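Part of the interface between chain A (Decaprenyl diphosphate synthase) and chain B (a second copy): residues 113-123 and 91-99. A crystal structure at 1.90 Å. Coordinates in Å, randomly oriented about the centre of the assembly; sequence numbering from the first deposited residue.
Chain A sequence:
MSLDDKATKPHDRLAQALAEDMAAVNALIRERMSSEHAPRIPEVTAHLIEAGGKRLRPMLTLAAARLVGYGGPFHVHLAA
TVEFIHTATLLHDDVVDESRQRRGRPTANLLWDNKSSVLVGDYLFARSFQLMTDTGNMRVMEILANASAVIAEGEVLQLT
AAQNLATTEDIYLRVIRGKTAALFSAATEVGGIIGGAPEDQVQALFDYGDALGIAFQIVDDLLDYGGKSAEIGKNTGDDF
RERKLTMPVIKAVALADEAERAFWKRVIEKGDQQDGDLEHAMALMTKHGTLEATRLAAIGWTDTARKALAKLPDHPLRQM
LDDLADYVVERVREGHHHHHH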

# COMPACT_ATOMS: atom_id res chain seq x y z
N ASP A 113 1.56 -0.23 16.71
CA ASP A 113 1.26 1.18 16.46
C ASP A 113 0.63 1.39 15.05
O ASP A 113 0.58 0.44 14.25
CB ASP A 113 2.52 2.01 16.66
N ASN A 114 0.08 2.59 14.77
CA ASN A 114 -0.36 2.96 13.40
C ASN A 114 0.72 2.57 12.41
O ASN A 114 0.46 2.10 11.31
CB ASN A 114 -0.56 4.48 13.26
CG ASN A 114 -2.00 4.95 13.50
OD1 ASN A 114 -2.25 6.15 13.51
ND2 ASN A 114 -2.94 4.02 13.67
N LYS A 115 1.96 2.81 12.84
CA LYS A 115 3.17 2.41 12.15
C LYS A 115 3.11 0.97 11.62
O LYS A 115 3.37 0.75 10.45
CB LYS A 115 4.39 2.51 13.07
CG LYS A 115 4.37 3.53 14.21
CD LYS A 115 5.73 3.49 14.92
CE LYS A 115 6.10 4.83 15.53
NZ LYS A 115 7.60 5.01 15.62
N SER A 116 2.73 0.04 12.51
CA SER A 116 2.56 -1.40 12.19
C SER A 116 1.37 -1.74 11.33
O SER A 116 1.50 -2.50 10.39
CB SER A 116 2.50 -2.24 13.49
OG SER A 116 1.26 -2.15 14.17
N SER A 117 0.18 -1.23 11.62
CA SER A 117 -0.87 -1.43 10.68
C SER A 117 -0.37 -1.01 9.28
O SER A 117 -0.51 -1.75 8.31
CB SER A 117 -2.10 -0.65 11.06
OG SER A 117 -2.50 -0.97 12.39
N VAL A 118 0.23 0.18 9.17
CA VAL A 118 0.50 0.73 7.84
C VAL A 118 1.52 -0.14 7.11
O VAL A 118 1.29 -0.56 6.00
CB VAL A 118 0.93 2.24 7.88
CG1 VAL A 118 1.30 2.65 6.47
CG2 VAL A 118 -0.22 3.12 8.42
N LEU A 119 2.64 -0.45 7.76
CA LEU A 119 3.74 -1.13 7.09
C LEU A 119 3.47 -2.59 6.83
O LEU A 119 3.77 -3.05 5.76
CB LEU A 119 5.04 -0.95 7.88
CG LEU A 119 5.55 0.50 7.88
CD1 LEU A 119 6.75 0.58 8.81
CD2 LEU A 119 5.85 1.05 6.47
N VAL A 120 2.80 -3.29 7.73
CA VAL A 120 2.42 -4.67 7.46
C VAL A 120 1.41 -4.73 6.29
O VAL A 120 1.52 -5.56 5.37
CB VAL A 120 1.88 -5.37 8.71
CG1 VAL A 120 1.33 -6.80 8.33
CG2 VAL A 120 2.95 -5.43 9.84
N GLY A 121 0.41 -3.85 6.32
CA GLY A 121 -0.53 -3.75 5.21
C GLY A 121 0.20 -3.56 3.89
O GLY A 121 -0.15 -4.22 2.89
N ASP A 122 1.21 -2.67 3.89
CA ASP A 122 1.98 -2.39 2.68
C ASP A 122 2.72 -3.65 2.23
O ASP A 122 2.80 -3.95 1.07
CB ASP A 122 3.00 -1.26 2.91
CG ASP A 122 2.36 0.12 2.95
OD1 ASP A 122 1.19 0.25 2.53
OD2 ASP A 122 3.06 1.05 3.38
N TYR A 123 3.28 -4.37 3.18
CA TYR A 123 3.99 -5.61 2.85
C TYR A 123 3.05 -6.61 2.20
O TYR A 123 3.37 -7.19 1.16
CB TYR A 123 4.55 -6.24 4.12
CG TYR A 123 5.49 -7.42 3.88
CD1 TYR A 123 6.76 -7.21 3.40
CD2 TYR A 123 5.10 -8.73 4.15
CE1 TYR A 123 7.65 -8.26 3.20
CE2 TYR A 123 6.01 -9.80 3.96
CZ TYR A 123 7.27 -9.54 3.47
OH TYR A 123 8.21 -10.55 3.26
N LEU B 91 4.46 9.06 1.50
CA LEU B 91 3.21 9.38 2.18
C LEU B 91 3.05 8.52 3.43
O LEU B 91 2.60 9.02 4.48
CB LEU B 91 2.00 9.18 1.28
CG LEU B 91 1.69 10.27 0.26
CD1 LEU B 91 0.84 9.76 -0.85
CD2 LEU B 91 1.05 11.51 0.98
N HIS B 92 3.36 7.22 3.30
CA HIS B 92 3.26 6.25 4.42
C HIS B 92 4.37 6.44 5.50
O HIS B 92 4.08 6.31 6.68
CB HIS B 92 3.24 4.80 3.86
CG HIS B 92 1.95 4.43 3.20
ND1 HIS B 92 1.59 3.13 2.90
CD2 HIS B 92 0.90 5.20 2.82
CE1 HIS B 92 0.38 3.12 2.37
NE2 HIS B 92 -0.06 4.36 2.31
N ASP B 93 5.58 6.80 5.11
CA ASP B 93 6.67 7.07 6.07
C ASP B 93 6.30 8.25 6.98
O ASP B 93 6.72 8.27 8.13
CB ASP B 93 8.03 7.33 5.32
CG ASP B 93 9.32 7.07 6.20
OD1 ASP B 93 9.35 6.31 7.21
OD2 ASP B 93 10.37 7.65 5.84
N ASP B 94 5.48 9.18 6.49
CA ASP B 94 5.09 10.38 7.24
C ASP B 94 3.92 10.13 8.20
O ASP B 94 3.79 10.82 9.21
CB ASP B 94 4.66 11.52 6.30
CG ASP B 94 5.84 12.21 5.60
OD1 ASP B 94 7.00 12.03 6.01
OD2 ASP B 94 5.59 12.97 4.64
N VAL B 95 3.04 9.20 7.88
CA VAL B 95 2.07 8.73 8.85
C VAL B 95 2.82 8.00 9.97
O VAL B 95 2.65 8.33 11.15
CB VAL B 95 1.00 7.82 8.21
CG1 VAL B 95 0.09 7.21 9.27
CG2 VAL B 95 0.16 8.66 7.23
N VAL B 96 3.70 7.08 9.58
CA VAL B 96 4.47 6.22 10.50
C VAL B 96 5.21 7.01 11.62
O VAL B 96 4.97 6.78 12.82
CB VAL B 96 5.40 5.25 9.70
CG1 VAL B 96 6.47 4.61 10.55
CG2 VAL B 96 4.54 4.16 9.03
N ASP B 97 6.10 7.95 11.26
CA ASP B 97 6.72 8.83 12.29
C ASP B 97 5.94 10.16 12.55
O ASP B 97 6.44 11.06 13.25
CB ASP B 97 8.24 9.06 12.04
CG ASP B 97 8.56 9.64 10.68
OD1 ASP B 97 7.82 10.52 10.21
OD2 ASP B 97 9.56 9.22 10.07
N GLU B 98 4.71 10.23 12.04
CA GLU B 98 3.78 11.35 12.24
C GLU B 98 4.52 12.71 12.05
O GLU B 98 4.64 13.52 12.98
CB GLU B 98 3.01 11.20 13.57
CG GLU B 98 1.59 10.53 13.45
CD GLU B 98 1.52 8.99 13.74
OE1 GLU B 98 2.48 8.41 14.29
OE2 GLU B 98 0.46 8.35 13.42
N SER B 99 5.03 12.93 10.83
CA SER B 99 5.88 14.08 10.51
C SER B 99 5.06 15.29 10.06
O SER B 99 4.12 15.16 9.27
CB SER B 99 6.91 13.73 9.43
OG SER B 99 7.98 12.99 9.96

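Helix 114-123 of chain A packs against helix 91-96 of chain B in a nearly antiparallel arrangement: their N-to-C directions differ by 157°, and the axes approach to 9.2 Å. The backbones are nearest where the chain B helix ends, with CA of Lys A115 4.4 Å from CA of Val B96; at Val A118 and His B92 the CA atoms are 7.1 Å apart.

Valines suit this narrow gap, since their short, branched side chains fill it without needing polar partners. Val B96, the residue most covered by the opposing stretch, places CG2 4.2 Å from CB of Val A118 and 4.0 Å from CG of Leu A119, whose longer side chain reaches in from a sideways start. Val A118 also sets CG2 4.2 Å from CG1 of Val B95. Lys A115 lays its aliphatic chain over this end, CB lying 3.9 Å from CG1 of Val B96, while its partly exposed position suits a charged tip.

The one hydrogen bond between the stretches runs from ND1 of His B92 to OD2 of Asp A122, 2.6 Å long and almost perfectly straight at 178°. The carboxylate meets the imidazole at its edge, near the ring plane, where the N-H points. NE2 is hydrogen-bonded elsewhere in the structure, so both ring nitrogens of this buried histidine are satisfied.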